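Local coordinates for FAD-binding oxidoreductase (Gulosibacter chungangensis, PDB 7PBG), which oxidises 4-alkylphenols, dehydrogenating 4-ethylphenol to 4-vinylphenol with a covalently bound FAD, at the interface of chains A and B. Coordinates in Å, arbitrary orientation; residue numbers count along the deposited sequence, not the author numbering. Chains: chain A/B, FAD-binding oxidoreductase.

The interface of chains A and B. Residues chain A 218-219, 221-223, 225, 501, 504, 521; chain B 211, 213-216.
A loop of chain B, residues 211 and 213-216, inserts B:Pro214 into a pocket of chain A formed by the 3-10 helix 217-220, the loop after it and helix 492-508. The imidazole of A:His501, its CG anti to the carbonyl carbon (chi1 -66°), lies with one face on the proline, and B:Pro214 CD sits over the ring centre, 3.8 Å from the centroid, in a CH-pi contact. At the ring edge, in plane, A:His501 NE2 meets a water that also binds B:Pro214 O, which would fix the rotation of the imidazole. A:Phe225 crosses the proline at about a right angle, CE2 lying 3.9 Å from B:Pro214 CG, while A:Ile521 comes tip to tip through CD1. A:Ile504 CG2 and A:Ser223 CB lie over the rims of opposite faces of the phenyl ring. Farther along, A:Leu219 CD2 packs crosswise against B:Ile216 CG2 at 3.7 Å. Polar bonds hold the loop on either side of the proline: B:Ser215 N donates to A:Gly218 O from above the carbonyl plane (3.0 Å), and B:Gly213 N points almost straight (176° at H) at A:Gln222 OE1, in the amide plane. A:Glu221 takes the crowded chi1 of 84° and then extends, so that B:Ser215 OG donates to OE2 over the carboxylate plane at 2.7 Å. B:Gln211 NE2 donates to that hydroxyl and to B:Gly213 O, bracing the loop from within. An alanine here in place of A:Glu221, without the carboxylate, would probably loosen the grip on B:Ser215 OG and on the water shared by A:Glu221 OE2 and B:Gly213 O. Repeated by two-fold symmetry, this proline-in-pocket contact helps join the two subunits of the deposited dimer, which may be the functional assembly.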
# COMPACT_ATOMS: atom_id res chain seq x y z
N GLY A 218 4.90 -1.06 5.79
CA GLY A 218 4.02 -0.14 6.51
C GLY A 218 4.29 -0.13 8.00
O GLY A 218 3.96 0.89 8.66
N LEU A 219 4.90 -1.20 8.56
CA LEU A 219 5.27 -1.19 10.00
C LEU A 219 6.30 -0.11 10.28
O LEU A 219 6.39 0.32 11.43
CB LEU A 219 5.88 -2.52 10.41
CG LEU A 219 4.95 -3.69 10.54
CD1 LEU A 219 5.70 -4.80 11.25
CD2 LEU A 219 3.71 -3.30 11.30
N GLU A 221 6.44 2.92 9.11
CA GLU A 221 5.96 4.30 8.95
C GLU A 221 5.50 4.87 10.29
O GLU A 221 4.69 4.22 11.01
CB GLU A 221 4.99 4.42 7.77
CG GLU A 221 3.59 4.06 8.07
CD GLU A 221 2.69 4.52 6.94
OE1 GLU A 221 3.17 4.60 5.79
OE2 GLU A 221 1.56 4.89 7.24
N GLN A 222 6.01 6.03 10.63
CA GLN A 222 5.67 6.75 11.89
C GLN A 222 5.80 5.81 13.08
O GLN A 222 4.92 5.76 13.96
CB GLN A 222 4.25 7.29 11.82
CG GLN A 222 4.07 8.41 10.80
CD GLN A 222 2.70 9.05 10.92
OE1 GLN A 222 1.91 8.68 11.79
NE2 GLN A 222 2.35 9.92 9.98
N SER A 223 6.89 5.10 13.14
CA SER A 223 7.05 4.07 14.20
C SER A 223 8.49 4.07 14.65
O SER A 223 9.32 4.86 14.14
CB SER A 223 6.62 2.71 13.66
OG SER A 223 7.54 2.35 12.63
N PHE A 225 10.55 1.00 15.07
CA PHE A 225 10.79 -0.46 14.97
C PHE A 225 12.10 -0.78 14.24
O PHE A 225 12.64 -1.89 14.38
CB PHE A 225 9.64 -1.15 14.25
CG PHE A 225 8.28 -1.01 14.88
CD1 PHE A 225 8.12 -0.68 16.22
CD2 PHE A 225 7.16 -1.12 14.08
CE1 PHE A 225 6.85 -0.57 16.76
CE2 PHE A 225 5.90 -0.99 14.62
CZ PHE A 225 5.76 -0.73 15.96
N HIS A 501 0.23 -1.87 18.61
CA HIS A 501 1.53 -1.22 18.28
C HIS A 501 2.53 -1.63 19.33
O HIS A 501 3.67 -1.96 18.95
CB HIS A 501 1.40 0.29 18.23
CG HIS A 501 0.54 0.75 17.11
ND1 HIS A 501 -0.01 2.00 17.12
CD2 HIS A 501 0.10 0.13 16.01
CE1 HIS A 501 -0.72 2.14 16.02
NE2 HIS A 501 -0.68 1.03 15.33
N ILE A 504 3.85 -5.22 19.03
CA ILE A 504 4.84 -5.28 17.93
C ILE A 504 6.16 -4.64 18.41
O ILE A 504 7.24 -5.21 18.13
CB ILE A 504 4.31 -4.63 16.64
CG1 ILE A 504 3.09 -5.39 16.11
CG2 ILE A 504 5.41 -4.51 15.59
CD1 ILE A 504 2.25 -4.58 15.16
N ILE A 521 3.83 5.17 21.00
CA ILE A 521 4.24 3.74 21.15
C ILE A 521 5.38 3.65 22.16
O ILE A 521 6.56 3.96 21.82
CB ILE A 521 4.60 3.09 19.80
CG1 ILE A 521 3.49 3.29 18.78
CG2 ILE A 521 4.95 1.62 19.97
CD1 ILE A 521 3.91 3.00 17.36
N GLN B 211 -3.42 6.40 9.88
CA GLN B 211 -3.61 6.52 11.35
C GLN B 211 -2.34 7.19 11.81
O GLN B 211 -1.36 7.12 11.10
CB GLN B 211 -3.75 5.16 12.06
CG GLN B 211 -2.52 4.24 11.88
CD GLN B 211 -2.36 3.75 10.45
OE1 GLN B 211 -3.23 3.05 9.97
NE2 GLN B 211 -1.24 4.06 9.78
N GLY B 213 0.85 6.50 13.43
CA GLY B 213 1.63 5.27 13.68
C GLY B 213 1.63 4.36 12.45
O GLY B 213 1.28 4.80 11.35
N PRO B 214 2.08 3.12 12.62
CA PRO B 214 2.30 2.21 11.50
C PRO B 214 1.01 1.76 10.80
O PRO B 214 -0.05 1.71 11.41
CB PRO B 214 3.01 1.01 12.10
CG PRO B 214 2.69 1.07 13.60
CD PRO B 214 2.48 2.52 13.91
N SER B 215 1.16 1.46 9.52
CA SER B 215 0.11 0.89 8.66
C SER B 215 0.23 -0.63 8.80
O SER B 215 1.28 -1.16 8.43
CB SER B 215 0.21 1.37 7.25
OG SER B 215 -0.12 2.75 7.15
N ILE B 216 -0.77 -1.28 9.38
CA ILE B 216 -0.63 -2.71 9.75
C ILE B 216 -1.57 -3.60 8.95
O ILE B 216 -1.49 -4.80 9.18
CB ILE B 216 -0.79 -2.93 11.26
CG1 ILE B 216 -2.19 -2.58 11.77
CG2 ILE B 216 0.28 -2.14 11.99
CD1 ILE B 216 -2.34 -2.90 13.25
O HOH W 1 1.52 6.58 9.18
O HOH W 2 -1.96 0.73 13.01